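Multicopper oxidase type 1 (Nitrosomonas europaea, PDB 3G5W) binds copper at a mononuclear site and at sites shared between subunits, and probably works as a laccase-like oxidoreductase. Local coordinates at residues V135-I140 with K184-R189; Q178-K183 with T270-E275; G73-T78 with C104-N109; H23-N28 with L54-H59. All coordinates share one frame; numbering follows the deposited sequence.

Overall arrangement
Two pairs of contacts lie on opposite sides of the chain's centre. Interactions 4 and 3 come first along the sequence, inside the N-terminal multicopper oxidase range. Their centres are 11 Å apart, they touch through Thr57, and both hold ligands of the same copper ion. Interactions 1 and 2 follow later in the chain, about 32 to 38 Å away, centre to centre. Their own centres are 11 Å apart, and they touch, Tyr139 packing on Ile180 and Ile188 on Val182. Their segments alternate along the chain, strand 180-182 leading into strand 187-194 of another sheet. They pair parallel strands away from the annotated sites, although the later part of the chain also supplies histidines to the copper linkages between subunits.

Interaction 1: residues V135-I140 with K184-R189; sequences VTKDYI and KGDVIR
Thr136 and Asp186 fasten two neighbouring parallel strands near Val187. The hydroxyl of Thr136 sits between its own backbone N and carbonyl carbon (chi1 61°), from where OG1 donates to Asp186 OD1 at 2.7 Å and accepts from Val187 N at 2.9 Å. OD1 is approached from its anti side, well out of the carboxylate plane, while Asp186 OD2 takes the N-H of Lys183. An alanine in place of Asp186 would probably leave the Thr136 hydroxyl and the Lys183 N-H without these acceptors and the hydroxyl freer to turn. Val187 O is gripped twice, by Thr136 N at 2.7 Å and by Lys137 N at 3.3 Å. Farther on, Arg189 N bonds to Lys137 O and Tyr139 N to Arg189 O.

Arg189 runs out fully extended beside Asp138, the two side chains pointing the same way. Its CB touches Val135 CG1 at 3.8 Å, and its CG and CD pass along the Asp138 carboxylate, CD being 3.7 Å from Asp138 OD1. NE stays 4.5 Å from that oxygen, which lies well out of the guanidinium plane, so any attraction between them is probably of charge only; Asp138 OD1 forms its salt bridge with Arg191. At the tip, NH1 and NH2 of Arg189 form salt bridges to Asp237 and Glu132. On the other face, Tyr139 CE2 rests against Ile188 CG2 at 4.0 Å. The strand pair therefore relies on backbone bonds reinforced by those of the Thr136 hydroxyl to Asp186 and Val187, and the charge of the buried arginine is probably balanced mainly by carboxylates outside the pair.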
loop_
_atom_site.group_PDB
_atom_site.type_symbol
_atom_site.label_atom_id
_atom_site.label_comp_id
_atom_site.label_asym_id
_atom_site.label_seq_id
_atom_site.Cartn_x
_atom_site.Cartn_y
_atom_site.Cartn_z
ATOM N N VAL A 135 0.077 28.135 6.797
ATOM C CA VAL A 135 -1.188 27.651 6.241
ATOM C C VAL A 135 -2.268 28.728 6.310
ATOM O O VAL A 135 -2.509 29.309 7.376
ATOM C CB VAL A 135 -1.681 26.388 6.989
ATOM C CG1 VAL A 135 -3.078 25.976 6.510
ATOM C CG2 VAL A 135 -0.686 25.241 6.813
ATOM N N THR A 136 -2.918 28.982 5.178
ATOM C CA THR A 136 -4.007 29.970 5.123
ATOM C C THR A 136 -5.403 29.335 5.105
ATOM O O THR A 136 -6.387 29.987 5.485
ATOM C CB THR A 136 -3.878 30.889 3.897
ATOM O OG1 THR A 136 -3.949 30.104 2.703
ATOM C CG2 THR A 136 -2.563 31.646 3.923
ATOM N N LYS A 137 -5.493 28.092 4.625
ATOM C CA LYS A 137 -6.774 27.356 4.548
ATOM C C LYS A 137 -6.576 25.865 4.890
ATOM O O LYS A 137 -5.630 25.234 4.435
ATOM C CB LYS A 137 -7.414 27.470 3.160
ATOM C CG LYS A 137 -7.596 28.878 2.589
ATOM C CD LYS A 137 -8.425 28.855 1.295
ATOM C CE LYS A 137 -9.927 28.874 1.600
ATOM N NZ LYS A 137 -10.784 29.119 0.391
ATOM N N ASP A 138 -7.504 25.309 5.664
ATOM C CA ASP A 138 -7.359 23.974 6.228
ATOM C C ASP A 138 -8.562 23.125 5.786
ATOM O O ASP A 138 -9.703 23.552 5.943
ATOM C CB ASP A 138 -7.312 24.106 7.754
ATOM C CG ASP A 138 -6.507 23.012 8.433
ATOM O OD1 ASP A 138 -6.331 21.926 7.850
ATOM O OD2 ASP A 138 -6.059 23.237 9.579
ATOM N N TYR A 139 -8.290 21.946 5.231
ATOM C CA TYR A 139 -9.309 21.066 4.630
ATOM C C TYR A 139 -9.230 19.631 5.165
ATOM O O TYR A 139 -8.141 19.074 5.284
ATOM C CB TYR A 139 -9.124 21.009 3.107
ATOM C CG TYR A 139 -9.422 22.302 2.392
ATOM C CD1 TYR A 139 -10.630 22.486 1.727
ATOM C CD2 TYR A 139 -8.491 23.347 2.385
ATOM C CE1 TYR A 139 -10.916 23.681 1.070
ATOM C CE2 TYR A 139 -8.763 24.543 1.730
ATOM C CZ TYR A 139 -9.974 24.710 1.088
ATOM O OH TYR A 139 -10.242 25.893 0.439
ATOM N N ILE A 140 -10.388 19.033 5.441
ATOM C CA ILE A 140 -10.454 17.645 5.899
ATOM C C ILE A 140 -11.056 16.808 4.773
ATOM O O ILE A 140 -12.153 17.118 4.298
ATOM C CB ILE A 140 -11.313 17.508 7.188
ATOM C CG1 ILE A 140 -10.650 18.265 8.349
ATOM C CG2 ILE A 140 -11.546 16.024 7.544
ATOM C CD1 ILE A 140 -11.540 18.464 9.558
ATOM N N LYS A 184 -3.888 32.849 -5.633
ATOM C CA LYS A 184 -2.430 32.811 -5.624
ATOM C C LYS A 184 -1.888 33.351 -4.301
ATOM O O LYS A 184 -2.370 34.368 -3.791
ATOM C CB LYS A 184 -1.872 33.597 -6.813
ATOM C CG LYS A 184 -0.438 33.262 -7.165
ATOM C CD LYS A 184 -0.008 34.026 -8.407
ATOM C CE LYS A 184 1.507 34.155 -8.497
ATOM N NZ LYS A 184 2.184 32.831 -8.478
ATOM N N GLY A 185 -0.903 32.656 -3.738
ATOM C CA GLY A 185 -0.346 33.025 -2.435
ATOM C C GLY A 185 -0.911 32.241 -1.257
ATOM O O GLY A 185 -0.332 32.254 -0.171
ATOM N N ASP A 186 -2.043 31.564 -1.464
ATOM C CA ASP A 186 -2.630 30.697 -0.436
ATOM C C ASP A 186 -1.701 29.524 -0.161
ATOM O O ASP A 186 -0.896 29.136 -1.015
ATOM C CB ASP A 186 -3.988 30.135 -0.881
ATOM C CG ASP A 186 -5.176 30.962 -0.399
ATOM O OD1 ASP A 186 -5.155 31.511 0.728
ATOM O OD2 ASP A 186 -6.165 31.029 -1.150
ATOM N N VAL A 187 -1.800 28.979 1.043
ATOM C CA VAL A 187 -1.101 27.755 1.401
ATOM C C VAL A 187 -2.152 26.875 2.043
ATOM O O VAL A 187 -2.725 27.238 3.072
ATOM C CB VAL A 187 0.049 28.016 2.399
ATOM C CG1 VAL A 187 0.648 26.689 2.906
ATOM C CG2 VAL A 187 1.124 28.892 1.759
ATOM N N ILE A 188 -2.440 25.738 1.422
ATOM C CA ILE A 188 -3.494 24.870 1.952
ATOM C C ILE A 188 -2.935 23.621 2.622
ATOM O O ILE A 188 -1.880 23.107 2.247
ATOM C CB ILE A 188 -4.605 24.529 0.908
ATOM C CG1 ILE A 188 -4.090 23.585 -0.186
ATOM C CG2 ILE A 188 -5.207 25.818 0.314
ATOM C CD1 ILE A 188 -5.131 23.228 -1.253
ATOM N N ARG A 189 -3.659 23.163 3.632
ATOM C CA ARG A 189 -3.335 21.951 4.346
ATOM C C ARG A 189 -4.480 20.985 4.090
ATOM O O ARG A 189 -5.612 21.258 4.476
ATOM C CB ARG A 189 -3.211 22.269 5.829
ATOM C CG ARG A 189 -2.845 21.101 6.727
ATOM C CD ARG A 189 -2.684 21.601 8.163
ATOM N NE ARG A 189 -2.275 20.531 9.068
ATOM C CZ ARG A 189 -1.655 20.723 10.232
ATOM N NH1 ARG A 189 -1.316 19.680 10.982
ATOM N NH2 ARG A 189 -1.359 21.952 10.646
#

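Interaction 2: residues Q178-K183 with T270-E275; sequences QPIRVK and TTIEYE
Arg181 and Glu273 lie side by side on neighbouring parallel strands and meet in a salt bridge, Arg181 NE to Glu273 OE2 at 2.9 Å. Glu273 CG is anti to the carbonyl carbon (chi1 -61°) and the chain runs extended beyond it, which carries the carboxylate alongside Arg181. The two flat groups are nearly coplanar, 26° apart, and OE2 is met nearly along its C-O axis. A water closes the other end, accepting from Arg181 NH2 and donating to Glu273 OE1. Pro179 CB presses on the carboxylate carbon, 3.4 Å from Glu273 CD. On the opposite face Val182 CG2 stands over the centre of the Tyr274 ring, 3.8 Å from its centroid, a CH-pi contact, and touches Ile272 CG2 at 3.7 Å.

Backbone bonds set this register: Ile180 N to Thr271 O, Glu273 N to Ile180 O, Val182 N to Glu273 O and Glu275 N to Val182 O. Before the strand 180-182 begins, Thr270 OG1 donates to Gln178 O at 2.6 Å, from above the carbonyl plane. Farther out, Tyr284 bonds Glu273 OE1 through its hydroxyl, and Asn244 N bonds the hydroxyl of Tyr274. A leucine in place of Glu273 would probably leave the Arg181 guanidinium without its carboxylate mate and Tyr284 without one of its partners. Ile180 and Val182 pack on Ile188 of strand 187-194, in the facing sheet. Strand 180-182 thus forms the edge of one sheet, paired with strand 269-274, in a two-sheet sandwich of the cupredoxin type.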
loop_
_atom_site.group_PDB
_atom_site.type_symbol
_atom_site.label_atom_id
_atom_site.label_comp_id
_atom_site.label_asym_id
_atom_site.label_seq_id
_atom_site.Cartn_x
_atom_site.Cartn_y
_atom_site.Cartn_z
ATOM N N GLN A 178 -17.012 18.918 -3.872
ATOM C CA GLN A 178 -16.924 20.371 -4.030
ATOM C C GLN A 178 -15.519 20.812 -4.427
ATOM O O GLN A 178 -14.540 20.243 -3.954
ATOM C CB GLN A 178 -17.332 21.086 -2.730
ATOM C CG GLN A 178 -18.788 20.877 -2.335
ATOM C CD GLN A 178 -19.760 21.490 -3.319
ATOM O OE1 GLN A 178 -19.515 22.562 -3.869
ATOM N NE2 GLN A 178 -20.880 20.811 -3.541
ATOM N N PRO A 179 -15.415 21.848 -5.280
ATOM C CA PRO A 179 -14.081 22.342 -5.617
ATOM C C PRO A 179 -13.418 22.982 -4.401
ATOM O O PRO A 179 -14.105 23.514 -3.522
ATOM C CB PRO A 179 -14.355 23.394 -6.691
ATOM C CG PRO A 179 -15.774 23.864 -6.416
ATOM C CD PRO A 179 -16.485 22.623 -5.950
ATOM N N ILE A 180 -12.097 22.892 -4.342
ATOM C CA ILE A 180 -11.307 23.597 -3.339
ATOM C C ILE A 180 -10.945 24.930 -3.971
ATOM O O ILE A 180 -10.261 24.959 -4.980
ATOM C CB ILE A 180 -10.066 22.759 -2.952
ATOM C CG1 ILE A 180 -10.524 21.518 -2.164
ATOM C CG2 ILE A 180 -9.025 23.598 -2.160
ATOM C CD1 ILE A 180 -9.479 20.406 -2.031
ATOM N N ARG A 181 -11.456 26.029 -3.413
ATOM C CA ARG A 181 -11.302 27.341 -4.051
ATOM C C ARG A 181 -10.225 28.164 -3.371
ATOM O O ARG A 181 -10.265 28.372 -2.157
ATOM C CB ARG A 181 -12.630 28.110 -4.088
ATOM C CG ARG A 181 -13.658 27.476 -4.996
ATOM C CD ARG A 181 -14.942 28.267 -5.063
ATOM N NE ARG A 181 -15.760 27.821 -6.191
ATOM C CZ ARG A 181 -16.960 28.305 -6.494
ATOM N NH1 ARG A 181 -17.504 29.259 -5.744
ATOM N NH2 ARG A 181 -17.619 27.831 -7.546
ATOM N N VAL A 182 -9.268 28.630 -4.167
ATOM C CA VAL A 182 -8.080 29.313 -3.650
ATOM C C VAL A 182 -7.732 30.542 -4.482
ATOM O O VAL A 182 -8.339 30.790 -5.527
ATOM C CB VAL A 182 -6.837 28.378 -3.642
ATOM C CG1 VAL A 182 -7.037 27.194 -2.689
ATOM C CG2 VAL A 182 -6.506 27.897 -5.058
ATOM N N LYS A 183 -6.748 31.304 -4.007
ATOM C CA LYS A 183 -6.118 32.343 -4.819
ATOM C C LYS A 183 -4.605 32.223 -4.706
ATOM O O LYS A 183 -4.095 31.581 -3.791
ATOM C CB LYS A 183 -6.591 33.742 -4.407
ATOM C CG LYS A 183 -6.025 34.253 -3.096
ATOM C CD LYS A 183 -6.762 35.505 -2.635
ATOM C CE LYS A 183 -6.195 36.017 -1.316
ATOM N NZ LYS A 183 -6.402 35.061 -0.171
ATOM N N THR A 270 -11.891 15.629 -7.086
ATOM C CA THR A 270 -12.384 17.009 -7.115
ATOM C C THR A 270 -11.407 17.890 -7.909
ATOM O O THR A 270 -10.493 17.373 -8.567
ATOM C CB THR A 270 -12.720 17.581 -5.693
ATOM O OG1 THR A 270 -13.417 18.827 -5.831
ATOM C CG2 THR A 270 -11.474 17.798 -4.835
ATOM N N THR A 271 -11.617 19.203 -7.880
ATOM C CA THR A 271 -10.682 20.137 -8.506
ATOM C C THR A 271 -10.252 21.225 -7.535
ATOM O O THR A 271 -10.941 21.497 -6.546
ATOM C CB THR A 271 -11.277 20.810 -9.772
ATOM O OG1 THR A 271 -12.370 21.658 -9.398
ATOM C CG2 THR A 271 -11.763 19.772 -10.764
ATOM N N ILE A 272 -9.109 21.835 -7.830
ATOM C CA ILE A 272 -8.685 23.080 -7.202
ATOM C C ILE A 272 -8.940 24.206 -8.206
ATOM O O ILE A 272 -8.447 24.147 -9.334
ATOM C CB ILE A 272 -7.178 23.051 -6.842
ATOM C CG1 ILE A 272 -6.894 22.000 -5.758
ATOM C CG2 ILE A 272 -6.690 24.445 -6.415
ATOM C CD1 ILE A 272 -5.421 21.604 -5.662
ATOM N N GLU A 273 -9.714 25.209 -7.795
ATOM C CA GLU A 273 -10.046 26.371 -8.642
ATOM C C GLU A 273 -9.387 27.647 -8.117
ATOM O O GLU A 273 -9.672 28.075 -6.996
ATOM C CB GLU A 273 -11.567 26.595 -8.679
ATOM C CG GLU A 273 -12.396 25.453 -9.259
ATOM C CD GLU A 273 -13.900 25.671 -9.129
ATOM O OE1 GLU A 273 -14.667 24.923 -9.781
ATOM O OE2 GLU A 273 -14.332 26.577 -8.375
ATOM N N TYR A 274 -8.514 28.260 -8.918
ATOM C CA TYR A 274 -7.959 29.573 -8.574
ATOM C C TYR A 274 -8.886 30.681 -9.055
ATOM O O TYR A 274 -9.372 30.646 -10.189
ATOM C CB TYR A 274 -6.618 29.793 -9.242
ATOM C CG TYR A 274 -5.427 29.117 -8.623
ATOM C CD1 TYR A 274 -4.417 29.880 -8.039
ATOM C CD2 TYR A 274 -5.269 27.726 -8.673
ATOM C CE1 TYR A 274 -3.300 29.291 -7.506
ATOM C CE2 TYR A 274 -4.140 27.122 -8.133
ATOM C CZ TYR A 274 -3.163 27.920 -7.556
ATOM O OH TYR A 274 -2.028 27.377 -7.030
ATOM N N GLU A 275 -9.111 31.682 -8.211
ATOM C CA GLU A 275 -9.997 32.775 -8.602
ATOM C C GLU A 275 -9.433 33.579 -9.775
ATOM O O GLU A 275 -10.192 34.158 -10.545
ATOM C CB GLU A 275 -10.364 33.670 -7.414
ATOM C CG GLU A 275 -9.219 34.341 -6.714
ATOM C CD GLU A 275 -9.693 35.327 -5.652
ATOM O OE1 GLU A 275 -10.461 34.918 -4.744
ATOM O OE2 GLU A 275 -9.288 36.508 -5.722
HETATM O O HOH W 1 -17.261 25.520 -9.856
#

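Interaction 3: residues G73-T78 with C104-N109; sequences GVPHAT and CHVNVN. With CU (copper (II) ion), chain G; C2O (Cu-O-Cu linkage), chain K.
His105 and Val106 carry this contact, set against Gly73, Val74 and Pro75 of the loop. Just ahead of them, Cys104 turns away from the loop: its sulfur is anti to the backbone N (chi1 -170°) and binds the copper ion, SG to copper 2.1 Å, together with His56 and His111, Met117 completing the four-residue site. That sulfur also accepts the N-H of Val106, 3.4 Å from Val106 N to Cys104 SG.

His105 points toward the loop. Its CB lies 3.4 Å from Gly73 O, and Val74 CG2 sits over one face of the imidazole, toward the rim. The outer nitrogen coordinates a copper of the Cu-O-Cu linkage, NE2 to CU2 2.1 Å, with His205 and His251 of the second subunit as its companions. The carbonyl is covered by the proline ring, Pro75 CD standing 3.5 Å from His105 O. The loop itself is tied up by Val74: its N bonds to Thr78 OG1, and its O accepts from the N-H groups of Ala77 and Thr78.

Val106 finishes the contact, its CG2 meeting Pro75 CG at 3.7 Å, before the chain enters helix 108-114. Thr57 binds both sides, its hydroxyl bonding to Gly73 O and to His105 N. With His103, the sequence forms the His-Cys-His motif of multicopper oxidases, in which a type 1 copper ligand lies between histidines of the copper cluster, here at a subunit interface.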
loop_
_atom_site.group_PDB
_atom_site.type_symbol
_atom_site.label_atom_id
_atom_site.label_comp_id
_atom_site.label_asym_id
_atom_site.label_seq_id
_atom_site.Cartn_x
_atom_site.Cartn_y
_atom_site.Cartn_z
ATOM N N GLY A 73 -12.873 2.922 23.945
ATOM C CA GLY A 73 -13.996 2.607 23.066
ATOM C C GLY A 73 -13.939 1.306 22.285
ATOM O O GLY A 73 -14.424 1.235 21.155
ATOM N N VAL A 74 -13.357 0.272 22.881
ATOM C CA VAL A 74 -13.294 -1.032 22.237
ATOM C C VAL A 74 -14.206 -1.998 22.972
ATOM O O VAL A 74 -13.981 -2.290 24.149
ATOM C CB VAL A 74 -11.857 -1.596 22.208
ATOM C CG1 VAL A 74 -11.807 -2.876 21.383
ATOM C CG2 VAL A 74 -10.894 -0.566 21.647
ATOM N N PRO A 75 -15.231 -2.516 22.273
ATOM C CA PRO A 75 -16.138 -3.447 22.924
ATOM C C PRO A 75 -15.394 -4.737 23.221
ATOM O O PRO A 75 -14.549 -5.150 22.429
ATOM C CB PRO A 75 -17.228 -3.673 21.871
ATOM C CG PRO A 75 -16.573 -3.383 20.570
ATOM C CD PRO A 75 -15.565 -2.309 20.851
ATOM N N HIS A 76 -15.695 -5.352 24.363
ATOM C CA HIS A 76 -15.071 -6.617 24.784
ATOM C C HIS A 76 -13.576 -6.488 25.120
ATOM O O HIS A 76 -12.871 -7.497 25.226
ATOM C CB HIS A 76 -15.308 -7.753 23.768
ATOM C CG HIS A 76 -16.653 -7.709 23.105
ATOM N ND1 HIS A 76 -17.832 -7.904 23.793
ATOM C CD2 HIS A 76 -17.002 -7.485 21.814
ATOM C CE1 HIS A 76 -18.851 -7.800 22.957
ATOM N NE2 HIS A 76 -18.376 -7.548 21.749
ATOM N N ALA A 77 -13.106 -5.247 25.281
ATOM C CA ALA A 77 -11.732 -4.970 25.712
ATOM C C ALA A 77 -11.629 -3.830 26.735
ATOM O O ALA A 77 -10.873 -3.928 27.707
ATOM C CB ALA A 77 -10.838 -4.682 24.509
ATOM N N THR A 78 -12.364 -2.741 26.510
ATOM C CA THR A 78 -12.292 -1.583 27.406
ATOM C C THR A 78 -13.661 -1.178 27.956
ATOM O O THR A 78 -13.742 -0.339 28.857
ATOM C CB THR A 78 -11.632 -0.337 26.736
ATOM O OG1 THR A 78 -12.558 0.268 25.827
ATOM C CG2 THR A 78 -10.344 -0.705 26.006
ATOM N N CYS A 104 -16.776 4.099 15.234
ATOM C CA CYS A 104 -17.270 2.962 15.987
ATOM C C CYS A 104 -16.236 1.845 15.924
ATOM O O CYS A 104 -15.498 1.751 14.947
ATOM C CB CYS A 104 -18.577 2.475 15.382
ATOM S SG CYS A 104 -19.396 1.255 16.411
ATOM N N HIS A 105 -16.181 1.007 16.957
ATOM C CA HIS A 105 -15.278 -0.145 16.954
ATOM C C HIS A 105 -16.031 -1.476 17.085
ATOM O O HIS A 105 -15.428 -2.504 17.406
ATOM C CB HIS A 105 -14.220 -0.018 18.051
ATOM C CG HIS A 105 -12.849 -0.470 17.633
ATOM N ND1 HIS A 105 -12.575 -1.762 17.238
ATOM C CD2 HIS A 105 -11.677 0.206 17.545
ATOM C CE1 HIS A 105 -11.293 -1.866 16.929
ATOM N NE2 HIS A 105 -10.727 -0.684 17.102
ATOM N N VAL A 106 -17.341 -1.447 16.834
ATOM C CA VAL A 106 -18.169 -2.659 16.772
ATOM C C VAL A 106 -18.256 -3.106 15.312
ATOM O O VAL A 106 -18.477 -2.283 14.425
ATOM C CB VAL A 106 -19.613 -2.407 17.325
ATOM C CG1 VAL A 106 -20.505 -3.634 17.136
ATOM C CG2 VAL A 106 -19.580 -2.014 18.807
ATOM N N ASN A 107 -18.066 -4.401 15.057
ATOM C CA ASN A 107 -18.270 -4.954 13.710
ATOM C C ASN A 107 -17.795 -4.018 12.601
ATOM O O ASN A 107 -18.548 -3.689 11.675
ATOM C CB ASN A 107 -19.748 -5.315 13.499
ATOM C CG ASN A 107 -20.234 -6.353 14.476
ATOM O OD1 ASN A 107 -19.438 -7.006 15.150
ATOM N ND2 ASN A 107 -21.549 -6.506 14.571
ATOM N N VAL A 108 -16.535 -3.595 12.698
ATOM C CA VAL A 108 -16.028 -2.503 11.860
ATOM C C VAL A 108 -16.101 -2.788 10.356
ATOM O O VAL A 108 -16.322 -1.867 9.561
ATOM C CB VAL A 108 -14.604 -2.069 12.269
ATOM C CG1 VAL A 108 -14.623 -1.526 13.687
ATOM C CG2 VAL A 108 -13.628 -3.234 12.163
ATOM N N ASN A 109 -15.926 -4.056 9.980
ATOM C CA ASN A 109 -16.091 -4.489 8.590
ATOM C C ASN A 109 -17.408 -4.030 7.953
ATOM O O ASN A 109 -17.487 -3.876 6.730
ATOM C CB ASN A 109 -15.938 -6.009 8.472
ATOM C CG ASN A 109 -16.892 -6.765 9.372
ATOM O OD1 ASN A 109 -16.862 -6.611 10.593
ATOM N ND2 ASN A 109 -17.739 -7.606 8.773
HETATM CU CU CU G . -21.190 0.689 15.378
HETATM CU CU2 C2O K . -8.647 -0.326 16.918
HETATM CU CU3 C2O K . -9.129 3.633 13.852
HETATM O O1 C2O K . -9.018 1.107 15.607
#

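Interaction 4: residues H23-N28 with L54-H59; sequences HTFAFN and LPHTIH. With CU (copper (II) ion), chain G; C1O (Cu-O linkage), chain L.
Phe25 and Leu54 lie on backbones that stay well apart, their CA atoms 9.1 Å from each other, so the contact between strand 20-27 and residues 54-59 is made mainly by side chains. The Phe25 ring reaches Leu54 CD1 with its far end, CZ to CD1 3.7 Å. Its CD2 comes up to the imidazole of His56 at the edge, near that ring's plane, 3.5 Å from His56 CE1. The two rings are oblique, turned by 48°. His56 is thereby backed by a phenyl group while its ND1 binds the copper ion at 2.2 Å; NE2, on the other side of CE1, bonds to Thr52. His56 CB points toward the strand, and CG anti to the carbonyl carbon (chi1 -56°) sets CE1 beside Phe25 CD2.

Phe27 and Ile58 meet tip to tip, Phe27 CE1 3.4 Å from Ile58 CD1, and Thr57 O approaches the edge of the phenyl ring at CZ. Beyond Ile58, His59 NE2 coordinates the copper of the Cu-O linkage, along with His203 of the second subunit. Strand 20-27 pairs antiparallel with strand 2-15, which itself runs parallel to strand 43-50. Ile58 packs on Val48 of that last strand, and His59 begins strand 59-61 of another sheet.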
loop_
_atom_site.group_PDB
_atom_site.type_symbol
_atom_site.label_atom_id
_atom_site.label_comp_id
_atom_site.label_asym_id
_atom_site.label_seq_id
_atom_site.Cartn_x
_atom_site.Cartn_y
_atom_site.Cartn_z
ATOM N N HIS A 23 -27.910 3.347 3.863
ATOM C CA HIS A 23 -28.382 3.323 5.241
ATOM C C HIS A 23 -27.163 3.428 6.165
ATOM O O HIS A 23 -26.231 2.622 6.070
ATOM C CB HIS A 23 -29.149 2.021 5.500
ATOM C CG HIS A 23 -29.871 1.974 6.813
ATOM N ND1 HIS A 23 -29.273 2.293 8.014
ATOM C CD2 HIS A 23 -31.136 1.598 7.113
ATOM C CE1 HIS A 23 -30.148 2.138 8.994
ATOM N NE2 HIS A 23 -31.287 1.722 8.472
ATOM N N THR A 24 -27.164 4.430 7.038
ATOM C CA THR A 24 -26.038 4.679 7.934
ATOM C C THR A 24 -26.478 4.774 9.389
ATOM O O THR A 24 -27.644 5.078 9.685
ATOM C CB THR A 24 -25.269 5.979 7.561
ATOM O OG1 THR A 24 -26.130 7.119 7.710
ATOM C CG2 THR A 24 -24.728 5.919 6.135
ATOM N N PHE A 25 -25.532 4.511 10.291
ATOM C CA PHE A 25 -25.718 4.736 11.720
ATOM C C PHE A 25 -24.890 5.964 12.071
ATOM O O PHE A 25 -23.733 5.858 12.481
ATOM C CB PHE A 25 -25.270 3.518 12.548
ATOM C CG PHE A 25 -25.725 2.189 11.989
ATOM C CD1 PHE A 25 -27.030 2.006 11.548
ATOM C CD2 PHE A 25 -24.846 1.111 11.926
ATOM C CE1 PHE A 25 -27.449 0.780 11.034
ATOM C CE2 PHE A 25 -25.263 -0.128 11.416
ATOM C CZ PHE A 25 -26.562 -0.284 10.966
ATOM N N ALA A 26 -25.500 7.132 11.911
ATOM C CA ALA A 26 -24.769 8.389 11.867
ATOM C C ALA A 26 -24.723 9.123 13.198
ATOM O O ALA A 26 -25.751 9.308 13.866
ATOM C CB ALA A 26 -25.372 9.283 10.796
ATOM N N PHE A 27 -23.529 9.571 13.570
ATOM C CA PHE A 27 -23.377 10.427 14.736
ATOM C C PHE A 27 -24.043 11.784 14.464
ATOM O O PHE A 27 -23.731 12.451 13.471
ATOM C CB PHE A 27 -21.903 10.580 15.119
ATOM C CG PHE A 27 -21.229 9.277 15.490
ATOM C CD1 PHE A 27 -21.557 8.620 16.671
ATOM C CD2 PHE A 27 -20.265 8.713 14.658
ATOM C CE1 PHE A 27 -20.944 7.409 17.015
ATOM C CE2 PHE A 27 -19.634 7.508 14.998
ATOM C CZ PHE A 27 -19.975 6.856 16.177
ATOM N N ASN A 28 -24.975 12.158 15.341
ATOM C CA ASN A 28 -25.819 13.357 15.181
ATOM C C ASN A 28 -26.518 13.425 13.821
ATOM O O ASN A 28 -26.745 14.511 13.280
ATOM C CB ASN A 28 -25.025 14.647 15.465
ATOM C CG ASN A 28 -24.866 14.940 16.953
ATOM O OD1 ASN A 28 -25.340 14.194 17.808
ATOM N ND2 ASN A 28 -24.185 16.044 17.267
ATOM N N LEU A 54 -28.776 -1.479 17.146
ATOM C CA LEU A 54 -27.556 -2.284 17.243
ATOM C C LEU A 54 -26.581 -1.645 18.237
ATOM O O LEU A 54 -26.671 -0.440 18.500
ATOM C CB LEU A 54 -26.905 -2.457 15.860
ATOM C CG LEU A 54 -27.716 -3.204 14.786
ATOM C CD1 LEU A 54 -27.081 -3.030 13.414
ATOM C CD2 LEU A 54 -27.882 -4.693 15.117
ATOM N N PRO A 55 -25.657 -2.447 18.809
ATOM C CA PRO A 55 -24.674 -1.883 19.735
ATOM C C PRO A 55 -23.540 -1.166 19.001
ATOM O O PRO A 55 -23.213 -1.519 17.862
ATOM C CB PRO A 55 -24.148 -3.106 20.480
ATOM C CG PRO A 55 -24.289 -4.221 19.503
ATOM C CD PRO A 55 -25.482 -3.902 18.639
ATOM N N HIS A 56 -22.968 -0.159 19.658
ATOM C CA HIS A 56 -21.913 0.665 19.085
ATOM C C HIS A 56 -20.951 1.099 20.186
ATOM O O HIS A 56 -21.219 0.893 21.378
ATOM C CB HIS A 56 -22.491 1.926 18.418
ATOM C CG HIS A 56 -23.519 1.657 17.359
ATOM N ND1 HIS A 56 -23.210 1.085 16.145
ATOM C CD2 HIS A 56 -24.847 1.927 17.320
ATOM C CE1 HIS A 56 -24.305 0.988 15.413
ATOM N NE2 HIS A 56 -25.315 1.492 16.104
ATOM N N THR A 57 -19.827 1.690 19.776
ATOM C CA THR A 57 -18.913 2.400 20.670
ATOM C C THR A 57 -18.365 3.600 19.912
ATOM O O THR A 57 -18.696 3.803 18.746
ATOM C CB THR A 57 -17.687 1.535 21.107
ATOM O OG1 THR A 57 -16.951 1.129 19.946
ATOM C CG2 THR A 57 -18.108 0.298 21.902
ATOM N N ILE A 58 -17.534 4.403 20.571
ATOM C CA ILE A 58 -16.688 5.343 19.847
ATOM C C ILE A 58 -15.253 5.180 20.300
ATOM O O ILE A 58 -14.928 5.343 21.483
ATOM C CB ILE A 58 -17.099 6.819 19.992
ATOM C CG1 ILE A 58 -18.546 7.035 19.559
ATOM C CG2 ILE A 58 -16.156 7.713 19.142
ATOM C CD1 ILE A 58 -18.982 8.482 19.614
ATOM N N HIS A 59 -14.394 4.860 19.338
ATOM C CA HIS A 59 -12.974 4.812 19.579
ATOM C C HIS A 59 -12.343 6.100 19.055
ATOM O O HIS A 59 -12.670 6.566 17.967
ATOM C CB HIS A 59 -12.357 3.581 18.908
ATOM C CG HIS A 59 -10.868 3.639 18.827
ATOM N ND1 HIS A 59 -10.071 3.780 19.942
ATOM C CD2 HIS A 59 -10.030 3.613 17.764
ATOM C CE1 HIS A 59 -8.803 3.814 19.570
ATOM N NE2 HIS A 59 -8.755 3.730 18.252
HETATM CU CU CU G . -21.190 0.689 15.378
HETATM CU CU4 C1O L . -7.001 3.356 17.365
HETATM O O3 C1O L . -5.498 5.010 18.866
#